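Local coordinates for inositol 2-dehydrogenase/D-chiro-inositol 3-dehydrogenase (Lactobacillus casei, PDB 4MIY), which catalyses the NAD-dependent oxidation of myo-inositol to 2-keto-myo-inositol and of D-chiro-inositol to its 1-keto product, at residues A[19-24]-A[28-33]; A[59-64]-A[68-73]; A[98-101]-A[105-108]; A[120-125]-A[286-291]. All coordinates share one frame; numbering follows the deposited sequence.

Interaction 1: A[19-24]-A[28-33]; sequences DRLTNV and AEVVAV
Leu21 and Thr22, near the end of helix 12-24, lie over Ala28 and Val30 at the start of strand 28-34; the axes of the two short segments pass 7.1 Å apart and run in largely opposed directions, at 125°. Leu21 carries the apolar part with both branches. Its CD1 meets Val30 CG2 at 4.0 Å, and its CD2 reaches Ala28 CB at the same distance of 4.0 Å. Val30 turns CG2 to the helix: this methyl stands anti to the carbonyl carbon of Val30, while CG1 is anti to the backbone N (chi1 -173°), and Leu21 and Val30 cross at about a right angle. Thr22 borders the same methyl with OG1, although that hydroxyl is also hydrogen-bonded to Ile18 O one turn back in the helix. Two waters bridge helix and strand, one between the backbones and one from the Thr22 hydroxyl. The first donates to Leu21 O at 2.7 Å and accepts from Ala28 N; the second donates to Thr22 OG1 and accepts from Val30 N at 2.7 Å. The far face of the helix end is tied by Asn23 ND2, whose bond to Asp19 OD1 (2.8 Å, 174°) is almost straight and lies in the amide plane. Helix and strand are the second and third elements of the beta-alpha-beta unit 3-8, 12-24, 28-34, the opening crossover of the NAD-binding Rossmann fold.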
loop_
_atom_site.group_PDB
_atom_site.type_symbol
_atom_site.label_atom_id
_atom_site.label_comp_id
_atom_site.label_asym_id
_atom_site.label_seq_id
_atom_site.Cartn_x
_atom_site.Cartn_y
_atom_site.Cartn_z
ATOM N N ASP A 19 28.375 -1.266 22.947
ATOM C CA ASP A 19 27.877 -2.476 22.352
ATOM C C ASP A 19 28.118 -2.501 20.827
ATOM O O ASP A 19 28.512 -3.485 20.276
ATOM C CB ASP A 19 26.383 -2.616 22.658
ATOM C CG ASP A 19 25.823 -3.893 22.165
ATOM O OD1 ASP A 19 26.344 -4.915 22.548
ATOM O OD2 ASP A 19 24.887 -3.864 21.377
ATOM N N ARG A 20 27.857 -1.376 20.195
ATOM C CA ARG A 20 28.104 -1.224 18.776
ATOM C C ARG A 20 29.561 -1.478 18.434
ATOM O O ARG A 20 29.857 -2.251 17.575
ATOM C CB ARG A 20 27.648 0.161 18.277
ATOM C CG ARG A 20 26.182 0.187 17.859
ATOM C CD ARG A 20 25.686 1.477 17.295
ATOM N NE ARG A 20 25.323 2.439 18.302
ATOM C CZ ARG A 20 24.147 2.510 18.899
ATOM N NH1 ARG A 20 23.177 1.684 18.610
ATOM N NH2 ARG A 20 23.944 3.439 19.773
ATOM N N LEU A 21 30.447 -0.842 19.170
ATOM C CA LEU A 21 31.863 -0.927 18.902
ATOM C C LEU A 21 32.432 -2.284 19.239
ATOM O O LEU A 21 33.371 -2.703 18.655
ATOM C CB LEU A 21 32.618 0.156 19.633
ATOM C CG LEU A 21 32.222 1.556 19.215
ATOM C CD1 LEU A 21 32.692 2.486 20.202
ATOM C CD2 LEU A 21 32.772 1.936 17.885
ATOM N N THR A 22 31.798 -2.971 20.163
ATOM C CA THR A 22 32.322 -4.231 20.679
ATOM C C THR A 22 31.748 -5.444 20.010
ATOM O O THR A 22 32.418 -6.420 19.762
ATOM C CB THR A 22 32.015 -4.312 22.186
ATOM O OG1 THR A 22 32.590 -3.171 22.812
ATOM C CG2 THR A 22 32.573 -5.540 22.795
ATOM N N ASN A 23 30.465 -5.382 19.760
ATOM C CA ASN A 23 29.767 -6.538 19.363
ATOM C C ASN A 23 29.272 -6.468 17.935
ATOM O O ASN A 23 29.258 -7.447 17.249
ATOM C CB ASN A 23 28.636 -6.784 20.341
ATOM C CG ASN A 23 29.140 -7.193 21.707
ATOM O OD1 ASN A 23 30.065 -7.944 21.805
ATOM N ND2 ASN A 23 28.541 -6.677 22.735
ATOM N N VAL A 24 28.864 -5.305 17.497
ATOM C CA VAL A 24 28.123 -5.197 16.247
ATOM C C VAL A 24 28.991 -4.850 15.034
ATOM O O VAL A 24 28.896 -5.474 14.019
ATOM C CB VAL A 24 27.000 -4.173 16.393
ATOM C CG1 VAL A 24 26.190 -4.037 15.114
ATOM C CG2 VAL A 24 26.083 -4.528 17.561
ATOM N N ALA A 28 37.020 -1.631 15.586
ATOM C CA ALA A 28 37.280 -0.799 16.743
ATOM C C ALA A 28 37.387 -1.601 18.023
ATOM O O ALA A 28 36.975 -2.727 18.085
ATOM C CB ALA A 28 36.212 0.203 16.871
ATOM N N GLU A 29 37.958 -0.991 19.042
ATOM C CA GLU A 29 37.981 -1.570 20.395
ATOM C C GLU A 29 37.896 -0.478 21.427
ATOM O O GLU A 29 38.574 0.501 21.321
ATOM C CB GLU A 29 39.254 -2.368 20.641
ATOM C CG GLU A 29 39.378 -2.891 22.029
ATOM C CD GLU A 29 40.702 -3.582 22.275
ATOM O OE1 GLU A 29 41.640 -3.301 21.543
ATOM O OE2 GLU A 29 40.788 -4.392 23.206
ATOM N N VAL A 30 37.031 -0.676 22.418
ATOM C CA VAL A 30 36.917 0.248 23.522
ATOM C C VAL A 30 37.976 -0.121 24.550
ATOM O O VAL A 30 37.953 -1.176 25.097
ATOM C CB VAL A 30 35.542 0.238 24.186
ATOM C CG1 VAL A 30 35.457 1.315 25.170
ATOM C CG2 VAL A 30 34.490 0.496 23.187
ATOM N N VAL A 31 38.918 0.795 24.739
ATOM C CA VAL A 31 40.052 0.590 25.619
ATOM C C VAL A 31 40.075 1.522 26.823
ATOM O O VAL A 31 40.908 1.379 27.670
ATOM C CB VAL A 31 41.394 0.752 24.853
ATOM C CG1 VAL A 31 41.429 -0.110 23.652
ATOM C CG2 VAL A 31 41.589 2.134 24.464
ATOM N N ALA A 32 39.143 2.453 26.905
ATOM C CA ALA A 32 39.043 3.346 28.054
ATOM C C ALA A 32 37.626 3.847 28.184
ATOM O O ALA A 32 36.934 3.968 27.206
ATOM C CB ALA A 32 39.943 4.478 27.919
ATOM N N VAL A 33 37.242 4.151 29.412
ATOM C CA VAL A 33 35.948 4.719 29.717
ATOM C C VAL A 33 36.050 5.644 30.904
ATOM O O VAL A 33 36.934 5.508 31.708
ATOM C CB VAL A 33 34.871 3.619 30.050
ATOM C CG1 VAL A 33 34.639 2.749 28.917
ATOM C CG2 VAL A 33 35.282 2.781 31.185
HETATM O O HOH W 1 34.520 -2.937 16.213
HETATM O O HOH W 2 35.428 -2.895 22.333
#

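Interaction 2: A[59-64]-A[68-73]; sequences TSLLQD and DAVFVV. With NAD (nicotinamide-adenine-dinucleotide), chain E.
Leu61 and Leu62 converge on Val70, chiefly on its CG1, and the contact between 59-64 and 68-73 is wholly apolar. Leu62 CD2 lies 3.7 Å from Val70 CG1, and Leu61 CD2 is 3.8 Å from that same CG1. The approaches differ: Leu62 crosses the valine at about a right angle, whereas Leu61 and Val70 run alongside each other, pointing opposite ways. Leu61 starts with CG anti to its backbone N (chi1 179°), which turns the branched end toward the strand; Leu62 starts with CG beside its own N, and its CD2 swings in to the valine. Val70 CG2 also borders Leu62 CD2, more loosely, at 4.2 Å. The valine belongs to strand 69-72 of the parallel Rossmann sheet, between strands 3-8 and 92-95, and the leucines come from a short, weakly bonded helical stretch and the turn that closes it, packing on one face of that sheet at Val70. Among backbone interactions, a type I beta turn from Leu61 to Asp64 is closed by Asp64 N to Leu61 O at 3.0 Å. At the end of the turn, Asp64 OD2 is hydrogen-bonded to Tyr55 OH. Ligand contacts come at the other end of 68-73, where Val73 leaves the strand: its carbonyl O is 3.4 Å from C5D of NAD, and its CG1 stands 3.9 Å from the ribose oxygen O4D of NAD.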
loop_
_atom_site.group_PDB
_atom_site.type_symbol
_atom_site.label_atom_id
_atom_site.label_comp_id
_atom_site.label_asym_id
_atom_site.label_seq_id
_atom_site.Cartn_x
_atom_site.Cartn_y
_atom_site.Cartn_z
ATOM N N THR A 59 39.527 14.484 31.539
ATOM C CA THR A 59 40.836 15.072 31.293
ATOM C C THR A 59 41.920 13.996 31.261
ATOM O O THR A 59 42.770 13.974 30.400
ATOM C CB THR A 59 41.198 16.176 32.335
ATOM O OG1 THR A 59 40.359 17.316 32.163
ATOM C CG2 THR A 59 42.589 16.635 32.108
ATOM N N SER A 60 41.848 13.073 32.179
ATOM C CA SER A 60 42.832 12.043 32.233
ATOM C C SER A 60 42.695 11.021 31.101
ATOM O O SER A 60 43.645 10.360 30.743
ATOM C CB SER A 60 42.763 11.326 33.565
ATOM O OG SER A 60 41.466 10.903 33.850
ATOM N N LEU A 61 41.489 10.873 30.581
ATOM C CA LEU A 61 41.272 9.884 29.531
ATOM C C LEU A 61 41.915 10.428 28.304
ATOM O O LEU A 61 42.573 9.726 27.588
ATOM C CB LEU A 61 39.776 9.593 29.300
ATOM C CG LEU A 61 39.367 8.579 28.216
ATOM C CD1 LEU A 61 38.139 7.840 28.620
ATOM C CD2 LEU A 61 39.134 9.239 26.926
ATOM N N LEU A 62 41.720 11.708 28.108
ATOM C CA LEU A 62 42.164 12.385 26.936
ATOM C C LEU A 62 43.665 12.538 26.829
ATOM O O LEU A 62 44.158 12.908 25.806
ATOM C CB LEU A 62 41.523 13.742 26.848
ATOM C CG LEU A 62 40.037 13.748 26.482
ATOM C CD1 LEU A 62 39.457 15.127 26.673
ATOM C CD2 LEU A 62 39.817 13.325 25.056
ATOM N N GLN A 63 44.374 12.234 27.894
ATOM C CA GLN A 63 45.819 12.286 27.856
ATOM C C GLN A 63 46.397 10.931 27.515
ATOM O O GLN A 63 47.593 10.775 27.455
ATOM C CB GLN A 63 46.343 12.727 29.198
ATOM C CG GLN A 63 46.287 14.212 29.397
ATOM C CD GLN A 63 46.451 14.638 30.860
ATOM O OE1 GLN A 63 46.474 13.814 31.772
ATOM N NE2 GLN A 63 46.539 15.943 31.077
ATOM N N ASP A 64 45.548 9.938 27.321
ATOM C CA ASP A 64 46.034 8.632 26.988
ATOM C C ASP A 64 46.412 8.691 25.520
ATOM O O ASP A 64 45.591 8.961 24.684
ATOM C CB ASP A 64 44.995 7.562 27.254
ATOM C CG ASP A 64 45.482 6.196 26.942
ATOM O OD1 ASP A 64 46.424 6.060 26.170
ATOM O OD2 ASP A 64 44.925 5.245 27.452
ATOM N N ASP A 68 42.681 6.610 19.896
ATOM C CA ASP A 68 42.593 7.218 18.601
ATOM C C ASP A 68 41.392 8.180 18.524
ATOM O O ASP A 68 41.434 9.184 17.891
ATOM C CB ASP A 68 42.428 6.103 17.537
ATOM C CG ASP A 68 43.659 5.222 17.386
ATOM O OD1 ASP A 68 44.713 5.763 17.154
ATOM O OD2 ASP A 68 43.559 4.021 17.475
ATOM N N ALA A 69 40.319 7.785 19.178
ATOM C CA ALA A 69 39.074 8.501 19.109
ATOM C C ALA A 69 38.306 8.423 20.414
ATOM O O ALA A 69 38.392 7.483 21.126
ATOM C CB ALA A 69 38.210 7.956 17.982
ATOM N N VAL A 70 37.554 9.473 20.661
ATOM C CA VAL A 70 36.671 9.527 21.796
ATOM C C VAL A 70 35.203 9.670 21.403
ATOM O O VAL A 70 34.891 10.354 20.489
ATOM C CB VAL A 70 37.091 10.622 22.812
ATOM C CG1 VAL A 70 38.473 10.329 23.327
ATOM C CG2 VAL A 70 37.065 11.965 22.212
ATOM N N PHE A 71 34.355 8.972 22.122
ATOM C CA PHE A 71 32.918 9.137 22.015
ATOM C C PHE A 71 32.416 9.902 23.225
ATOM O O PHE A 71 32.664 9.511 24.312
ATOM C CB PHE A 71 32.225 7.780 21.942
ATOM C CG PHE A 71 32.216 7.175 20.576
ATOM C CD1 PHE A 71 33.370 6.895 19.936
ATOM C CD2 PHE A 71 31.049 6.889 19.954
ATOM C CE1 PHE A 71 33.348 6.334 18.709
ATOM C CE2 PHE A 71 31.050 6.373 18.730
ATOM C CZ PHE A 71 32.189 6.079 18.119
ATOM N N VAL A 72 31.752 11.012 22.999
ATOM C CA VAL A 72 31.223 11.810 24.096
ATOM C C VAL A 72 29.740 11.577 24.208
ATOM O O VAL A 72 28.992 11.993 23.367
ATOM C CB VAL A 72 31.447 13.258 23.898
ATOM C CG1 VAL A 72 31.038 14.017 25.121
ATOM C CG2 VAL A 72 32.869 13.560 23.497
ATOM N N VAL A 73 29.357 10.889 25.251
ATOM C CA VAL A 73 27.997 10.433 25.432
ATOM C C VAL A 73 27.445 10.731 26.826
ATOM O O VAL A 73 26.699 9.986 27.361
ATOM C CB VAL A 73 27.869 8.926 25.125
ATOM C CG1 VAL A 73 26.468 8.600 24.635
ATOM C CG2 VAL A 73 28.880 8.480 24.079
HETATM P PA NAD E . 22.100 8.870 30.494
HETATM O O1A NAD E . 21.720 9.808 31.532
HETATM O O2A NAD E . 21.721 7.535 30.529
HETATM O O5B NAD E . 23.670 8.661 30.462
HETATM C C5B NAD E . 24.590 9.673 30.517
HETATM C C4B NAD E . 25.818 9.198 31.306
HETATM O O4B NAD E . 26.696 10.290 31.354
HETATM C C3B NAD E . 25.569 8.934 32.785
HETATM O O3B NAD E . 26.118 7.731 33.135
HETATM C C2B NAD E . 26.200 10.088 33.513
HETATM O O2B NAD E . 26.671 9.738 34.792
HETATM C C1B NAD E . 27.343 10.411 32.629
HETATM N N9A NAD E . 27.849 11.760 32.740
HETATM C C8A NAD E . 27.194 12.865 32.914
HETATM N N7A NAD E . 27.981 13.933 32.876
HETATM C C5A NAD E . 29.204 13.489 32.664
HETATM C C6A NAD E . 30.538 14.043 32.541
HETATM N N6A NAD E . 30.791 15.327 32.589
HETATM N N1A NAD E . 31.512 13.200 32.290
HETATM C C2A NAD E . 31.352 11.931 32.216
HETATM N N3A NAD E . 30.180 11.352 32.358
HETATM C C4A NAD E . 29.100 12.077 32.570
HETATM O O3 NAD E . 21.727 9.634 29.162
HETATM P PN NAD E . 21.769 9.035 27.639
HETATM O O1N NAD E . 20.409 8.686 27.248
HETATM O O2N NAD E . 22.616 7.902 27.586
HETATM O O5D NAD E . 22.118 10.230 26.758
HETATM C C5D NAD E . 23.466 10.610 26.633
HETATM C C4D NAD E . 23.666 11.507 25.456
HETATM O O4D NAD E . 23.290 10.771 24.305
HETATM C C3D NAD E . 22.804 12.721 25.541
HETATM O O3D NAD E . 23.505 13.782 24.972
HETATM C C2D NAD E . 21.628 12.292 24.668
HETATM O O2D NAD E . 21.061 13.438 24.160
HETATM C C1D NAD E . 22.316 11.493 23.598
HETATM N N1N NAD E . 21.398 10.594 22.900
HETATM C C2N NAD E . 21.265 10.678 21.579
HETATM C C3N NAD E . 20.386 9.893 20.861
HETATM C C7N NAD E . 20.281 10.013 19.359
HETATM O O7N NAD E . 21.167 10.455 18.700
HETATM N N7N NAD E . 19.205 9.572 18.845
HETATM C C4N NAD E . 19.660 8.942 21.556
HETATM C C5N NAD E . 19.838 8.880 22.919
HETATM C C6N NAD E . 20.703 9.726 23.562
#

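Interaction 3: A[98-101]-A[105-108]; sequences PLAT and GAKR
The loop that follows the Glu-Lys-Pro sequence ending at Pro98, a motif familiar in the Gfo/Idh/MocA family to which this enzyme probably belongs, leaves strand 92-95 of the Rossmann sheet and folds back on the first turns of helix 103-113, so Leu99 and Ala100 pack against Gly105 and Ala106. The loop enters through a cis peptide bond before Pro98, directly after Lys97, whose carbonyl O is hydrogen-bonded to NAD. Ala100 makes the tightest approach: its CB sits 3.6 Å from Ala106 N and 4.0 Å from Gly105 C, and so rests on the peptide joining those two residues. Its CB is also 4.3 Å from Ala106 CB. The backbones are correspondingly close, with the CA atoms of Ala100 and Ala106 5.4 Å apart. Gly105 suits this spot, because a CB on it would point toward the loop and come within 3.3 Å of Ala100 CB. Beside the alanine, Leu99 extends along the helix with CG anti to its backbone N (chi1 179°), and one branch, CD2, meets Ala106 CB at 4.0 Å. Helix 304-323 continues the packing, with Ala304 against Leu99, and Tyr308 and Ala311 against Ala106. At the helix start Gly105 N is hydrogen-bonded to Thr102 OG1. Across the contact itself the four touching residues are buried and offer each other methyl groups and backbone surface, without a polar side-chain group. The fit therefore depends on shape: small residues let the loop lie close to the helix, and van der Waals contact does the holding.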
loop_
_atom_site.group_PDB
_atom_site.type_symbol
_atom_site.label_atom_id
_atom_site.label_comp_id
_atom_site.label_asym_id
_atom_site.label_seq_id
_atom_site.Cartn_x
_atom_site.Cartn_y
_atom_site.Cartn_z
ATOM N N PRO A 98 23.427 17.011 21.748
ATOM C CA PRO A 98 23.777 18.155 20.927
ATOM C C PRO A 98 25.289 18.414 20.940
ATOM O O PRO A 98 25.964 17.887 21.779
ATOM C CB PRO A 98 23.077 19.296 21.648
ATOM C CG PRO A 98 23.154 18.893 22.979
ATOM C CD PRO A 98 22.973 17.462 23.058
ATOM N N LEU A 99 25.765 19.239 20.046
ATOM C CA LEU A 99 27.146 19.684 20.120
ATOM C C LEU A 99 27.373 20.432 21.449
ATOM O O LEU A 99 28.413 20.359 22.042
ATOM C CB LEU A 99 27.469 20.545 18.925
ATOM C CG LEU A 99 28.891 21.097 18.883
ATOM C CD1 LEU A 99 29.857 19.978 18.675
ATOM C CD2 LEU A 99 28.969 22.105 17.854
ATOM N N ALA A 100 26.317 21.076 21.903
ATOM C CA ALA A 100 26.324 21.933 23.051
ATOM C C ALA A 100 24.886 22.329 23.295
ATOM O O ALA A 100 24.090 22.294 22.405
ATOM C CB ALA A 100 27.083 23.136 22.746
ATOM N N THR A 101 24.596 22.754 24.503
ATOM C CA THR A 101 23.237 23.075 24.891
ATOM C C THR A 101 22.946 24.534 24.701
ATOM O O THR A 101 21.818 24.963 24.809
ATOM C CB THR A 101 22.946 22.682 26.296
ATOM O OG1 THR A 101 23.986 23.154 27.144
ATOM C CG2 THR A 101 22.816 21.231 26.419
ATOM N N GLY A 105 28.094 27.988 23.336
ATOM C CA GLY A 105 28.989 26.871 23.366
ATOM C C GLY A 105 29.312 26.320 21.984
ATOM O O GLY A 105 30.438 26.041 21.675
ATOM N N ALA A 106 28.299 26.166 21.157
ATOM C CA ALA A 106 28.525 25.629 19.835
ATOM C C ALA A 106 29.488 26.467 19.007
ATOM O O ALA A 106 30.292 25.964 18.259
ATOM C CB ALA A 106 27.222 25.442 19.113
ATOM N N LYS A 107 29.400 27.768 19.167
ATOM C CA LYS A 107 30.212 28.668 18.380
ATOM C C LYS A 107 31.667 28.615 18.829
ATOM O O LYS A 107 32.558 28.817 18.062
ATOM C CB LYS A 107 29.627 30.070 18.459
ATOM C CG LYS A 107 30.375 31.135 17.775
ATOM C CD LYS A 107 30.603 30.853 16.351
ATOM C CE LYS A 107 31.644 31.741 15.752
ATOM N NZ LYS A 107 31.847 31.581 14.282
ATOM N N ARG A 108 31.860 28.267 20.076
ATOM C CA ARG A 108 33.187 28.197 20.586
ATOM C C ARG A 108 33.862 26.985 19.980
ATOM O O ARG A 108 34.985 27.071 19.555
ATOM C CB ARG A 108 33.191 28.107 22.085
ATOM C CG ARG A 108 33.271 29.461 22.737
ATOM C CD ARG A 108 33.401 29.284 24.213
ATOM N NE ARG A 108 32.193 28.787 24.847
ATOM C CZ ARG A 108 31.138 29.536 25.160
ATOM N NH1 ARG A 108 31.134 30.836 24.913
ATOM N NH2 ARG A 108 30.099 29.003 25.754
#

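Interaction 4: A[120-125]-A[286-291]; sequences VIQVGF and VQEFID
Gln122, on the edge strand 121-123 of the Rossmann sheet, lays its side chain beside that of Phe289 from helix 279-294, the two heading opposite ways. Its CB starts the contact 3.9 Å from Phe289 CD1. CG is anti to the backbone N (chi1 -179°) and the chain stays extended beyond it, which carries the amide alongside the base of the phenylalanine. There CD lies 4.1 Å from both CD1 and CB of Phe289. At the tip OE1 comes closest, 3.4 Å from Phe289 CD1 and 3.6 Å from its CB, and it meets the ring at the edge, near the ring plane; the amide itself stands steeply to the ring, at 79°. The other tip atom, Gln122 NE2, is 4.4 Å from Glu288 OE1, too long to be called a bond. OE1 is also gripped by a water that donates to it at 2.7 Å and to Glu288 OE1 at 2.9 Å, and this carboxylate oxygen has Tyr129 OH as a second partner. An alanine here would keep CB beside the ring, but the water would probably lose one of its two acceptors and the edge of Phe289 its polar neighbour. The ring also meets Phe94, edge-to-face, and Phe92. A single carbonyl oxygen thus serves two environments, accepting a hydrogen bond from water while lying beside the slightly positive C-H edge of the ring, and so joins the nucleotide-binding sheet to a helix of the C-terminal alpha/beta domain by a largely buried, partly polar contact.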
loop_
_atom_site.group_PDB
_atom_site.type_symbol
_atom_site.label_atom_id
_atom_site.label_comp_id
_atom_site.label_asym_id
_atom_site.label_seq_id
_atom_site.Cartn_x
_atom_site.Cartn_y
_atom_site.Cartn_z
ATOM N N VAL A 120 37.947 17.059 12.996
ATOM C CA VAL A 120 37.944 15.850 13.784
ATOM C C VAL A 120 36.598 15.511 14.403
ATOM O O VAL A 120 36.438 14.463 14.913
ATOM C CB VAL A 120 38.999 15.876 14.908
ATOM C CG1 VAL A 120 40.374 15.725 14.332
ATOM C CG2 VAL A 120 38.928 17.143 15.667
ATOM N N ILE A 121 35.657 16.430 14.342
ATOM C CA ILE A 121 34.391 16.204 15.021
ATOM C C ILE A 121 33.274 15.707 14.091
ATOM O O ILE A 121 33.026 16.275 13.059
ATOM C CB ILE A 121 33.881 17.458 15.679
ATOM C CG1 ILE A 121 34.808 17.890 16.817
ATOM C CG2 ILE A 121 32.474 17.223 16.220
ATOM C CD1 ILE A 121 34.660 19.335 17.164
ATOM N N GLN A 122 32.638 14.633 14.539
ATOM C CA GLN A 122 31.365 14.191 14.003
ATOM C C GLN A 122 30.292 14.240 15.090
ATOM O O GLN A 122 30.513 13.839 16.191
ATOM C CB GLN A 122 31.478 12.777 13.422
ATOM C CG GLN A 122 30.182 12.264 12.809
ATOM C CD GLN A 122 30.377 11.041 11.979
ATOM O OE1 GLN A 122 31.450 10.760 11.529
ATOM N NE2 GLN A 122 29.329 10.309 11.794
ATOM N N VAL A 123 29.131 14.756 14.734
ATOM C CA VAL A 123 28.021 14.868 15.664
ATOM C C VAL A 123 26.957 13.815 15.361
ATOM O O VAL A 123 26.651 13.595 14.234
ATOM C CB VAL A 123 27.398 16.236 15.587
ATOM C CG1 VAL A 123 26.280 16.344 16.541
ATOM C CG2 VAL A 123 28.437 17.264 15.898
ATOM N N GLY A 124 26.388 13.222 16.388
ATOM C CA GLY A 124 25.515 12.082 16.226
ATOM C C GLY A 124 24.104 12.250 15.670
ATOM O O GLY A 124 23.191 11.659 16.186
ATOM N N PHE A 125 23.945 13.013 14.608
ATOM C CA PHE A 125 22.672 13.099 13.932
ATOM C C PHE A 125 22.468 11.914 12.966
ATOM O O PHE A 125 22.774 12.002 11.816
ATOM C CB PHE A 125 22.524 14.428 13.189
ATOM C CG PHE A 125 22.439 15.631 14.090
ATOM C CD1 PHE A 125 21.425 15.770 14.966
ATOM C CD2 PHE A 125 23.374 16.607 14.022
ATOM C CE1 PHE A 125 21.347 16.861 15.794
ATOM C CE2 PHE A 125 23.308 17.698 14.846
ATOM C CZ PHE A 125 22.298 17.809 15.728
ATOM N N VAL A 286 28.116 5.075 13.017
ATOM C CA VAL A 286 29.288 4.758 13.773
ATOM C C VAL A 286 30.311 3.976 12.956
ATOM O O VAL A 286 31.485 4.199 13.073
ATOM C CB VAL A 286 28.914 4.025 15.059
ATOM C CG1 VAL A 286 30.128 3.614 15.787
ATOM C CG2 VAL A 286 28.090 4.901 15.905
ATOM N N GLN A 287 29.859 3.103 12.075
ATOM C CA GLN A 287 30.788 2.390 11.251
ATOM C C GLN A 287 31.513 3.327 10.325
ATOM O O GLN A 287 32.676 3.156 10.080
ATOM C CB GLN A 287 30.096 1.323 10.436
ATOM C CG GLN A 287 31.045 0.433 9.664
ATOM C CD GLN A 287 31.874 -0.453 10.548
ATOM O OE1 GLN A 287 31.408 -1.411 11.094
ATOM N NE2 GLN A 287 33.128 -0.126 10.657
ATOM N N GLU A 288 30.826 4.323 9.807
ATOM C CA GLU A 288 31.470 5.284 8.938
ATOM C C GLU A 288 32.539 6.110 9.693
ATOM O O GLU A 288 33.612 6.324 9.195
ATOM C CB GLU A 288 30.457 6.222 8.313
ATOM C CG GLU A 288 31.040 7.145 7.275
ATOM C CD GLU A 288 30.073 8.190 6.829
ATOM O OE1 GLU A 288 29.879 9.146 7.550
ATOM O OE2 GLU A 288 29.502 8.025 5.772
ATOM N N PHE A 289 32.235 6.530 10.901
ATOM C CA PHE A 289 33.183 7.270 11.708
ATOM C C PHE A 289 34.443 6.426 11.936
ATOM O O PHE A 289 35.525 6.868 11.709
ATOM C CB PHE A 289 32.531 7.697 13.026
ATOM C CG PHE A 289 33.471 8.403 13.971
ATOM C CD1 PHE A 289 33.792 9.714 13.797
ATOM C CD2 PHE A 289 34.043 7.739 15.002
ATOM C CE1 PHE A 289 34.677 10.333 14.650
ATOM C CE2 PHE A 289 34.901 8.372 15.840
ATOM C CZ PHE A 289 35.214 9.646 15.653
ATOM N N ILE A 290 34.264 5.205 12.374
ATOM C CA ILE A 290 35.376 4.315 12.580
ATOM C C ILE A 290 36.209 4.101 11.305
ATOM O O ILE A 290 37.401 4.155 11.355
ATOM C CB ILE A 290 34.904 2.962 13.129
ATOM C CG1 ILE A 290 34.337 3.098 14.548
ATOM C CG2 ILE A 290 36.023 1.927 13.097
ATOM C CD1 ILE A 290 35.260 3.747 15.536
ATOM N N ASP A 291 35.561 3.877 10.177
ATOM C CA ASP A 291 36.246 3.710 8.920
ATOM C C ASP A 291 37.087 4.923 8.521
ATOM O O ASP A 291 38.135 4.791 7.975
ATOM C CB ASP A 291 35.256 3.432 7.797
ATOM C CG ASP A 291 34.590 2.072 7.887
ATOM O OD1 ASP A 291 34.957 1.218 8.678
ATOM O OD2 ASP A 291 33.696 1.849 7.086
HETATM O O HOH W 3 32.240 10.130 9.005
#

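Overall arrangement
Interactions 1, 2 and 4 share the parallel Rossmann sheet: Leu61 and Leu62 pack on the face opposite to helices 12-24 and 279-294, and Phe71 turns to the helices. Helix 279-294 ties the group together: Val286 CG1 is 3.8 Å from Leu21 CD2 of interaction 1, and Phe289 CE2 is 3.8 Å from Phe71 CE1 of interaction 2. Interactions 1 and 2 also touch directly, where Leu61 CD1 packs 3.9 Å from Ala32 CB. Interaction 3, in the loop after strand 92-95 and helix 103-113, lies apart, about 14 Å from interaction 1 at the nearest atoms, but joins interaction 4 through Leu99 CD1 and Val123 CG2, 4.1 Å apart. Val73 of interaction 2 and Gly124 of interaction 4 both line the NAD pocket.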